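Local coordinates for protein FMN Adenylyltransferase (Candida glabrata, PDB 3FWK) that catalyses transfer of the adenylyl group of ATP to FMN, the closing step of FAD biosynthesis, at residues I32-R37 against L202-S207; G167-D172 against Q195-W200; K249-W254 against Y293-K298. One frame throughout, in Å; residues are numbered along the deposited sequence. Where two conformers were deposited one is given.

The three contacts illustrate how distant parts of one chain converge on a short helix. Helix 202-212 supplies one side of contact 1, and contacts 2 and 3 both touch it: contact 3 has its centre about 10 Å from that of contact 1, contact 2 about 13 Å, while the centres of contacts 2 and 3 lie about 18 Å apart. One carboxylate oxygen draws all three together, since D297 OD1 of contact 3 meets L202 N of contact 1 at 2.8 Å and R169 NH1 of contact 2 at 3.1 Å. Segment 195-200 of contact 2 follows strand 192-194, whose Y192 lines the glucose pocket seen in the crystal. The structure is an apo form, without FMN or ATP.

Contact 1: I32-R37 against L202-S207; sequences IAQTQR and LANIWS
N204 and T35 face each other with matching first torsions: N204 CG stands anti to the carbonyl carbon (chi1 -52°), and T35 OG1 does the same on its own helix (chi1 -53°). The amide nitrogen of N204 is thereby carried across the gap while the threonine hydroxyl turns to receive it, the two side chains sliding past one another in opposite directions. N204 ND2 spends its N-H groups on two acceptors, T35 OG1 at 2.9 Å and Q34 OE1, also at 2.9 Å. Both bonds are moderately bent, and both acceptors sit a little out of the amide plane.

Q34 reaches in as an extended chain, CG anti to the backbone N, and its amide plane is almost perpendicular to that of N204. The rotation of the N204 amide is fixed from its other end too, because OD1 accepts from the backbone N of N201, just before the helix. T35 OG1 is likewise doubly used: besides accepting from N204, it bonds the carbonyl O of I31 one turn back. The buried side-chain polar atoms of N204 and T35 are thus all engaged.

The chains come closest at T35 and N204, whose CA atoms are 5.0 Å apart. T35 CG2 rests 3.7 Å from N204 O, and I32 CG1 touches S207 OG at 3.9 Å. That serine hydroxyl is itself hydrogen-bonded to Y21 and E255.

The two segment axes pass 9.1 Å apart and run at 92° to each other, a nearly perpendicular helix packing. Helix 31-50 is thus laid across helix 202-212, with helix 7-23 lying against I32 and T35 through Y21, and helix 69-86 against L202 and I205.

Contact 2: G167-D172 against Q195-W200; sequences GIRHTD and QPLLHW
Hydrogen bonds join R169 and H170 to the turn carrying L198 and W200. H170 N reaches L198 O at 2.9 Å, nearly straight (172°) and in the carbonyl plane on a lone pair; H170 ND1 bonds G175 O. R169 NH1 takes W200 O at 2.7 Å: a bend at chi3 (-53°) turns the guanidinium so that its edge meets this carbonyl, and nearer the backbone CG lies against L197 O. Salt bridges to D297 and E300 hold the same group from the C-terminal part of the chain. A type I turn from R169 to D172 is closed by D172 N on R169 O, and D172 OD2 turns back to accept from R169 N; a second type I turn runs from L197 to W200 and includes both acceptor carbonyls, L198 O and W200 O.

A water adds an indirect link, donating to I168 O at 2.8 Å and accepting from L197 N at 2.9 Å.

Apolar contacts complete the joint. L198 CB lies over one face of the H170 imidazole, a CH-pi contact of 3.8 Å to the ring centroid. Further out on the same leucine, the methyl CD2 meets I168 CG2 at 4.0 Å.

Both loops leave the C-terminal ends of sheet strands, 163-165 and 192-194, which are neighbours in the Rossmann-like sheet; helices 31-50, 69-86 and 202-212 all pack against W200.

Contact 3: K249-W254 against Y293-K298; sequences KLNFEW and YLVDDK
K249 O approaches the Y293 ring obliquely, 3.7 Å from CD2, and is tied to the other segment through a water. That water donates to K249 O at 2.7 Å and to Y293 O, also at 2.7 Å, so two backbone carbonyls of separate loops share one solvent molecule.

L250 follows with the main apolar contact. With CG anti to the backbone N (chi1 177°), the leucine is carried across the tyrosine, the two side chains at about a right angle. CB lies 3.7 Å from Y293 CE2, and CD1 sits over the ring face in a CH-pi contact, 4.2 Å from the centroid. W292 also touches L250, and Y289 meets the Y293 ring.

N251 gives the shared water a weak bond of 3.2 Å from ND2, and the same nitrogen lies against both methyls of V295. Beyond V295 the chain forms an Asx turn: D296 OD1 accepts from K298 N and, from the opposite face of the carboxylate, from K298 NZ as a salt bridge. The turn carries D297, and L294 O, on the other side of V295, accepts from W206 NE1 of helix 202-212.

F252 occupies the N-cap position of helix 253-257. Its ring has N251 CB over the centre of one face, and its far end slides past V295, CZ reaching CG1 at 3.7 Å. Around this phenyl lie S207 and L210 of helix 202-212, together with I31 of helix 31-50.

Contact 1: I32-R37 against L202-S207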
loop_
_atom_site.group_PDB
_atom_site.type_symbol
_atom_site.label_atom_id
_atom_site.label_comp_id
_atom_site.label_asym_id
_atom_site.label_seq_id
_atom_site.Cartn_x
_atom_site.Cartn_y
_atom_site.Cartn_z
ATOM N N ILE A 32 5.620 -17.181 3.645
ATOM C CA ILE A 32 6.714 -16.313 4.077
ATOM C C ILE A 32 7.881 -16.415 3.093
ATOM O O ILE A 32 8.426 -15.403 2.663
ATOM C CB ILE A 32 7.138 -16.578 5.516
ATOM C CG1 ILE A 32 6.063 -16.087 6.472
ATOM C CG2 ILE A 32 8.469 -15.921 5.811
ATOM C CD1 ILE A 32 6.216 -16.609 7.888
ATOM N N ALA A 33 8.283 -17.638 2.705
ATOM C CA ALA A 33 9.389 -17.749 1.757
ATOM C C ALA A 33 9.051 -17.103 0.408
ATOM O O ALA A 33 9.901 -16.434 -0.176
ATOM C CB ALA A 33 9.769 -19.227 1.552
ATOM N N GLN A 34 7.818 -17.273 -0.066
ATOM C CA GLN A 34 7.406 -16.638 -1.298
ATOM C C GLN A 34 7.477 -15.091 -1.192
ATOM O O GLN A 34 7.867 -14.411 -2.135
ATOM C CB GLN A 34 5.997 -17.083 -1.641
ATOM C CG GLN A 34 5.486 -16.604 -2.998
ATOM C CD GLN A 34 4.014 -16.898 -3.147
ATOM O OE1 GLN A 34 3.192 -16.404 -2.385
ATOM N NE2 GLN A 34 3.664 -17.745 -4.117
ATOM N N THR A 35 7.101 -14.579 -0.027
ATOM C CA THR A 35 7.172 -13.136 0.236
ATOM C C THR A 35 8.618 -12.661 0.265
ATOM O O THR A 35 8.938 -11.598 -0.259
ATOM C CB THR A 35 6.431 -12.791 1.550
ATOM O OG1 THR A 35 5.117 -13.327 1.498
ATOM C CG2 THR A 35 6.383 -11.283 1.768
ATOM N N GLN A 36 9.512 -13.443 0.889
ATOM C CA GLN A 36 10.920 -13.113 0.845
ATOM C C GLN A 36 11.435 -12.990 -0.587
ATOM O O GLN A 36 12.187 -12.066 -0.918
ATOM C CB GLN A 36 11.767 -14.134 1.650
ATOM C CG GLN A 36 11.395 -14.095 3.138
ATOM C CD GLN A 36 11.986 -15.225 3.946
ATOM O OE1 GLN A 36 12.199 -16.302 3.427
ATOM N NE2 GLN A 36 12.209 -15.009 5.227
ATOM N N ARG A 37 11.082 -13.967 -1.424
ATOM C CA ARG A 37 11.458 -13.904 -2.822
ATOM C C ARG A 37 10.904 -12.648 -3.514
ATOM O O ARG A 37 11.619 -12.003 -4.304
ATOM C CB ARG A 37 11.009 -15.178 -3.554
ATOM C CG ARG A 37 11.729 -16.443 -3.013
ATOM C CD ARG A 37 11.430 -17.693 -3.906
ATOM N NE ARG A 37 10.025 -18.066 -4.056
ATOM C CZ ARG A 37 9.354 -18.886 -3.253
ATOM N NH1 ARG A 37 9.913 -19.326 -2.127
ATOM N NH2 ARG A 37 8.116 -19.233 -3.549
ATOM N N LEU A 202 -1.637 -11.294 -3.206
ATOM C CA LEU A 202 -2.383 -10.809 -2.054
ATOM C C LEU A 202 -1.814 -11.390 -0.755
ATOM O O LEU A 202 -1.648 -10.665 0.221
ATOM C CB LEU A 202 -3.861 -11.159 -2.225
ATOM C CG LEU A 202 -4.794 -10.741 -1.074
ATOM C CD1 LEU A 202 -4.698 -9.234 -0.798
ATOM C CD2 LEU A 202 -6.211 -11.195 -1.383
ATOM N N ALA A 203 -1.504 -12.693 -0.713
ATOM C CA ALA A 203 -0.999 -13.276 0.510
ATOM C C ALA A 203 0.333 -12.660 0.927
ATOM O O ALA A 203 0.633 -12.554 2.131
ATOM C CB ALA A 203 -0.843 -14.798 0.328
ATOM N N ASN A 204 1.167 -12.321 -0.052
ATOM C CA ASN A 204 2.438 -11.681 0.265
ATOM C C ASN A 204 2.239 -10.296 0.895
ATOM O O ASN A 204 2.953 -9.926 1.828
ATOM C CB ASN A 204 3.305 -11.540 -0.978
ATOM C CG ASN A 204 3.463 -12.847 -1.735
ATOM O OD1 ASN A 204 3.238 -12.855 -2.938
ATOM N ND2 ASN A 204 3.848 -13.923 -1.042
ATOM N N ILE A 205 1.303 -9.534 0.329
ATOM C CA ILE A 205 0.965 -8.218 0.850
ATOM C C ILE A 205 0.557 -8.344 2.339
ATOM O O ILE A 205 1.075 -7.622 3.184
ATOM C CB ILE A 205 -0.159 -7.599 0.006
ATOM C CG1 ILE A 205 0.295 -7.299 -1.436
ATOM C CG2 ILE A 205 -0.709 -6.329 0.720
ATOM C CD1 ILE A 205 1.307 -6.224 -1.560
ATOM N N TRP A 206 -0.377 -9.254 2.655
ATOM C CA TRP A 206 -0.812 -9.367 4.058
ATOM C C TRP A 206 0.340 -9.812 4.964
ATOM O O TRP A 206 0.510 -9.271 6.049
ATOM C CB TRP A 206 -1.995 -10.305 4.232
ATOM C CG TRP A 206 -3.269 -9.992 3.576
ATOM C CD1 TRP A 206 -4.017 -10.836 2.831
ATOM C CD2 TRP A 206 -4.041 -8.789 3.691
ATOM N NE1 TRP A 206 -5.192 -10.253 2.466
ATOM C CE2 TRP A 206 -5.228 -8.990 2.978
ATOM C CE3 TRP A 206 -3.836 -7.560 4.339
ATOM C CZ2 TRP A 206 -6.231 -8.027 2.887
ATOM C CZ3 TRP A 206 -4.843 -6.600 4.245
ATOM C CH2 TRP A 206 -6.012 -6.844 3.538
ATOM N N SER A 207 1.134 -10.785 4.516
ATOM C CA SER A 207 2.200 -11.311 5.365
ATOM C C SER A 207 3.174 -10.195 5.760
ATOM O O SER A 207 3.492 -10.023 6.944
ATOM C CB SER A 207 2.948 -12.406 4.635
ATOM O OG SER A 207 4.027 -12.866 5.432
#

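Contact 2: G167-D172 against Q195-W200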
loop_
_atom_site.group_PDB
_atom_site.type_symbol
_atom_site.label_atom_id
_atom_site.label_comp_id
_atom_site.label_asym_id
_atom_site.label_seq_id
_atom_site.Cartn_x
_atom_site.Cartn_y
_atom_site.Cartn_z
ATOM N N GLY A 167 2.062 1.555 -7.170
ATOM C CA GLY A 167 1.946 0.292 -6.402
ATOM C C GLY A 167 0.949 -0.748 -6.908
ATOM O O GLY A 167 0.308 -1.441 -6.140
ATOM N N ILE A 168 0.860 -0.906 -8.197
ATOM C CA ILE A 168 -0.052 -1.876 -8.793
ATOM C C ILE A 168 0.528 -3.288 -8.890
ATOM O O ILE A 168 1.759 -3.473 -8.995
ATOM C CB ILE A 168 -0.412 -1.270 -10.141
ATOM C CG1 ILE A 168 -1.550 -2.020 -10.821
ATOM C CG2 ILE A 168 0.823 -1.079 -10.997
ATOM C CD1 ILE A 168 -2.207 -1.215 -11.943
ATOM N N ARG A 169 -0.356 -4.265 -8.857
ATOM C CA ARG A 169 0.039 -5.669 -9.017
ATOM C C ARG A 169 -0.550 -6.209 -10.308
ATOM O O ARG A 169 -1.576 -5.731 -10.803
ATOM C CB ARG A 169 -0.454 -6.527 -7.828
ATOM C CG ARG A 169 0.053 -5.993 -6.514
ATOM C CD ARG A 169 -0.226 -6.881 -5.258
ATOM N NE ARG A 169 -1.617 -7.274 -5.046
ATOM C CZ ARG A 169 -2.154 -8.440 -5.463
ATOM N NH1 ARG A 169 -1.440 -9.335 -6.127
ATOM N NH2 ARG A 169 -3.415 -8.706 -5.203
ATOM N N HIS A 170 0.055 -7.268 -10.843
ATOM C CA HIS A 170 -0.495 -7.840 -12.090
ATOM C C HIS A 170 -1.941 -8.289 -11.978
ATOM O O HIS A 170 -2.656 -8.249 -12.974
ATOM C CB HIS A 170 0.332 -9.032 -12.563
ATOM C CG HIS A 170 1.595 -8.680 -13.278
ATOM N ND1 HIS A 170 1.635 -7.813 -14.355
ATOM C CD2 HIS A 170 2.860 -9.123 -13.098
ATOM C CE1 HIS A 170 2.894 -7.711 -14.782
ATOM N NE2 HIS A 170 3.654 -8.506 -14.043
ATOM N N THR A 171 -2.378 -8.718 -10.785
ATOM C CA THR A 171 -3.736 -9.188 -10.626
ATOM C C THR A 171 -4.765 -8.065 -10.521
ATOM O O THR A 171 -5.962 -8.335 -10.558
ATOM C CB THR A 171 -3.892 -10.098 -9.390
ATOM O OG1 THR A 171 -3.514 -9.334 -8.256
ATOM C CG2 THR A 171 -3.011 -11.352 -9.487
ATOM N N ASP A 172 -4.311 -6.824 -10.386
ATOM C CA ASP A 172 -5.235 -5.705 -10.328
ATOM C C ASP A 172 -5.824 -5.400 -11.704
ATOM O O ASP A 172 -5.226 -5.741 -12.722
ATOM C CB ASP A 172 -4.490 -4.452 -9.841
ATOM C CG ASP A 172 -4.070 -4.525 -8.373
ATOM O OD1 ASP A 172 -4.779 -5.130 -7.569
ATOM O OD2 ASP A 172 -3.046 -3.907 -8.035
ATOM N N GLN A 195 7.251 0.283 -11.455
ATOM C CA GLN A 195 6.188 -0.599 -10.958
ATOM C C GLN A 195 6.835 -1.818 -10.331
ATOM O O GLN A 195 6.928 -2.874 -10.957
ATOM C CB GLN A 195 5.246 -0.983 -12.097
ATOM C CG GLN A 195 4.466 0.259 -12.546
ATOM C CD GLN A 195 3.692 0.193 -13.838
ATOM O OE1 GLN A 195 2.608 0.773 -13.912
ATOM N NE2 GLN A 195 4.232 -0.460 -14.871
ATOM N N PRO A 196 7.341 -1.686 -9.102
ATOM C CA PRO A 196 8.182 -2.731 -8.503
ATOM C C PRO A 196 7.425 -3.776 -7.691
ATOM O O PRO A 196 8.082 -4.597 -7.027
ATOM C CB PRO A 196 9.136 -1.914 -7.588
ATOM C CG PRO A 196 8.832 -0.437 -7.864
ATOM C CD PRO A 196 7.396 -0.460 -8.286
ATOM N N LEU A 197 6.090 -3.712 -7.678
ATOM C CA LEU A 197 5.240 -4.579 -6.877
ATOM C C LEU A 197 4.452 -5.553 -7.744
ATOM O O LEU A 197 3.588 -6.294 -7.243
ATOM C CB LEU A 197 4.250 -3.722 -6.048
ATOM C CG LEU A 197 3.850 -4.346 -4.713
ATOM C CD1 LEU A 197 5.006 -4.355 -3.699
ATOM C CD2 LEU A 197 2.611 -3.645 -4.164
ATOM N N LEU A 198 4.736 -5.620 -9.057
ATOM C CA LEU A 198 3.811 -6.310 -9.971
ATOM C C LEU A 198 3.654 -7.791 -9.659
ATOM O O LEU A 198 2.576 -8.347 -9.798
ATOM C CB LEU A 198 4.313 -6.184 -11.421
ATOM C CG LEU A 198 4.219 -4.778 -11.994
ATOM C CD1 LEU A 198 4.989 -4.692 -13.322
ATOM C CD2 LEU A 198 2.748 -4.410 -12.236
ATOM N N HIS A 199 4.759 -8.411 -9.226
ATOM C CA HIS A 199 4.820 -9.856 -8.963
ATOM C C HIS A 199 4.301 -10.257 -7.572
ATOM O O HIS A 199 4.287 -11.447 -7.265
ATOM C CB HIS A 199 6.264 -10.332 -9.096
ATOM C CG HIS A 199 7.192 -9.551 -8.234
ATOM N ND1 HIS A 199 7.566 -8.269 -8.550
ATOM C CD2 HIS A 199 7.727 -9.826 -7.026
ATOM C CE1 HIS A 199 8.318 -7.796 -7.569
ATOM N NE2 HIS A 199 8.431 -8.722 -6.628
ATOM N N TRP A 200 3.931 -9.300 -6.723
ATOM C CA TRP A 200 3.400 -9.635 -5.411
ATOM C C TRP A 200 2.002 -10.197 -5.539
ATOM O O TRP A 200 1.225 -9.731 -6.374
ATOM C CB TRP A 200 3.383 -8.380 -4.506
ATOM C CG TRP A 200 4.706 -8.017 -3.976
ATOM C CD1 TRP A 200 5.838 -7.692 -4.699
ATOM C CD2 TRP A 200 5.084 -8.014 -2.615
ATOM N NE1 TRP A 200 6.898 -7.471 -3.849
ATOM C CE2 TRP A 200 6.456 -7.660 -2.564
ATOM C CE3 TRP A 200 4.393 -8.248 -1.414
ATOM C CZ2 TRP A 200 7.166 -7.581 -1.364
ATOM C CZ3 TRP A 200 5.115 -8.170 -0.202
ATOM C CH2 TRP A 200 6.484 -7.814 -0.195
HETATM O O HOH W 1 4.144 -2.004 -8.936
#

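Contact 3: K249-W254 against Y293-K298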
loop_
_atom_site.group_PDB
_atom_site.type_symbol
_atom_site.label_atom_id
_atom_site.label_comp_id
_atom_site.label_asym_id
_atom_site.label_seq_id
_atom_site.Cartn_x
_atom_site.Cartn_y
_atom_site.Cartn_z
ATOM N N LYS A 249 -9.529 -20.121 8.266
ATOM C CA LYS A 249 -8.291 -20.281 8.999
ATOM C C LYS A 249 -7.339 -19.159 8.646
ATOM O O LYS A 249 -7.372 -18.596 7.547
ATOM C CB LYS A 249 -7.653 -21.649 8.747
ATOM C CG LYS A 249 -8.528 -22.829 9.216
ATOM C CD LYS A 249 -7.845 -24.172 8.982
ATOM C CE LYS A 249 -8.847 -25.221 8.525
ATOM N NZ LYS A 249 -9.267 -24.973 7.124
ATOM N N LEU A 250 -6.511 -18.818 9.586
ATOM C CA LEU A 250 -5.597 -17.703 9.445
ATOM C C LEU A 250 -4.250 -18.198 8.948
ATOM O O LEU A 250 -3.640 -19.064 9.571
ATOM C CB LEU A 250 -5.443 -17.029 10.800
ATOM C CG LEU A 250 -4.445 -15.857 10.887
ATOM C CD1 LEU A 250 -4.742 -14.720 9.901
ATOM C CD2 LEU A 250 -4.431 -15.281 12.298
ATOM N N ASN A 251 -3.757 -17.616 7.853
ATOM C CA ASN A 251 -2.456 -17.955 7.293
ATOM C C ASN A 251 -1.292 -17.154 7.853
ATOM O O ASN A 251 -0.140 -17.455 7.516
ATOM C CB ASN A 251 -2.451 -17.837 5.768
ATOM C CG ASN A 251 -3.177 -18.973 5.118
ATOM O OD1 ASN A 251 -2.662 -20.102 5.114
ATOM N ND2 ASN A 251 -4.366 -18.721 4.558
ATOM N N PHE A 252 -1.563 -16.157 8.714
ATOM C CA PHE A 252 -0.556 -15.195 9.124
ATOM C C PHE A 252 -0.368 -15.158 10.629
ATOM O O PHE A 252 0.044 -14.143 11.185
ATOM C CB PHE A 252 -0.914 -13.803 8.577
ATOM C CG PHE A 252 -1.177 -13.830 7.097
ATOM C CD1 PHE A 252 -0.138 -14.147 6.220
ATOM C CD2 PHE A 252 -2.478 -13.680 6.580
ATOM C CE1 PHE A 252 -0.374 -14.231 4.841
ATOM C CE2 PHE A 252 -2.703 -13.784 5.199
ATOM C CZ PHE A 252 -1.660 -14.051 4.346
ATOM N N GLU A 253 -0.628 -16.280 11.284
ATOM C CA GLU A 253 -0.474 -16.339 12.722
ATOM C C GLU A 253 0.934 -16.004 13.185
ATOM O O GLU A 253 1.115 -15.235 14.142
ATOM C CB GLU A 253 -0.917 -17.713 13.262
ATOM C CG GLU A 253 -2.430 -17.870 13.345
ATOM C CD GLU A 253 -2.924 -19.306 13.561
ATOM O OE1 GLU A 253 -2.103 -20.254 13.565
ATOM O OE2 GLU A 253 -4.159 -19.474 13.691
ATOM N N TRP A 254 1.940 -16.562 12.520
ATOM C CA TRP A 254 3.312 -16.330 12.968
ATOM C C TRP A 254 3.671 -14.862 12.852
ATOM O O TRP A 254 4.248 -14.275 13.766
ATOM C CB TRP A 254 4.304 -17.215 12.204
ATOM C CG TRP A 254 5.627 -17.186 12.873
ATOM C CD1 TRP A 254 6.093 -18.062 13.850
ATOM C CD2 TRP A 254 6.658 -16.223 12.673
ATOM N NE1 TRP A 254 7.352 -17.696 14.229
ATOM C CE2 TRP A 254 7.726 -16.565 13.547
ATOM C CE3 TRP A 254 6.782 -15.082 11.846
ATOM C CZ2 TRP A 254 8.888 -15.808 13.625
ATOM C CZ3 TRP A 254 7.920 -14.330 11.920
ATOM C CH2 TRP A 254 8.975 -14.692 12.806
ATOM N N TYR A 293 -7.859 -12.569 6.205
ATOM C CA TYR A 293 -8.378 -13.929 6.035
ATOM C C TYR A 293 -8.665 -14.272 4.575
ATOM O O TYR A 293 -8.995 -15.429 4.296
ATOM C CB TYR A 293 -9.599 -14.162 6.913
ATOM C CG TYR A 293 -9.252 -14.417 8.358
ATOM C CD1 TYR A 293 -8.873 -13.374 9.196
ATOM C CD2 TYR A 293 -9.269 -15.714 8.880
ATOM C CE1 TYR A 293 -8.544 -13.606 10.548
ATOM C CE2 TYR A 293 -8.946 -15.946 10.222
ATOM C CZ TYR A 293 -8.609 -14.891 11.051
ATOM O OH TYR A 293 -8.286 -15.129 12.378
ATOM N N LEU A 294 -8.538 -13.301 3.665
ATOM C CA LEU A 294 -8.638 -13.594 2.230
ATOM C C LEU A 294 -7.263 -13.684 1.586
ATOM O O LEU A 294 -6.479 -12.734 1.684
ATOM C CB LEU A 294 -9.430 -12.473 1.523
ATOM C CG LEU A 294 -9.769 -12.846 0.068
ATOM C CD1 LEU A 294 -11.013 -13.745 0.042
ATOM C CD2 LEU A 294 -9.992 -11.617 -0.824
ATOM N N VAL A 295 -6.984 -14.802 0.905
ATOM C CA VAL A 295 -5.717 -14.934 0.207
ATOM C C VAL A 295 -5.907 -15.255 -1.273
ATOM O O VAL A 295 -4.921 -15.370 -1.998
ATOM C CB VAL A 295 -4.765 -15.969 0.862
ATOM C CG1 VAL A 295 -4.324 -15.460 2.257
ATOM C CG2 VAL A 295 -5.458 -17.338 0.960
ATOM N N ASP A 296 -7.146 -15.333 -1.753
ATOM C CA ASP A 296 -7.393 -15.566 -3.185
ATOM C C ASP A 296 -7.498 -14.248 -3.933
ATOM O O ASP A 296 -8.480 -13.516 -3.803
ATOM C CB ASP A 296 -8.672 -16.403 -3.320
ATOM C CG ASP A 296 -8.984 -16.800 -4.753
ATOM O OD1 ASP A 296 -8.357 -16.263 -5.714
ATOM O OD2 ASP A 296 -9.886 -17.654 -4.904
ATOM N N ASP A 297 -6.485 -13.963 -4.768
ATOM C CA ASP A 297 -6.435 -12.732 -5.530
ATOM C C ASP A 297 -7.676 -12.519 -6.363
ATOM O O ASP A 297 -8.047 -11.369 -6.585
ATOM C CB ASP A 297 -5.214 -12.679 -6.450
ATOM C CG ASP A 297 -3.899 -12.807 -5.671
ATOM O OD1 ASP A 297 -3.183 -11.804 -5.542
ATOM O OD2 ASP A 297 -3.599 -13.928 -5.148
ATOM N N LYS A 298 -8.303 -13.598 -6.827
ATOM C CA LYS A 298 -9.466 -13.447 -7.722
ATOM C C LYS A 298 -10.656 -12.854 -7.002
ATOM O O LYS A 298 -11.561 -12.358 -7.653
ATOM C CB LYS A 298 -9.885 -14.790 -8.308
ATOM C CG LYS A 298 -8.837 -15.356 -9.274
ATOM C CD LYS A 298 -9.230 -16.700 -9.865
ATOM C CE LYS A 298 -9.298 -17.808 -8.836
ATOM N NZ LYS A 298 -8.069 -17.887 -7.983
HETATM O O HOH W 2 -7.276 -17.400 5.146
#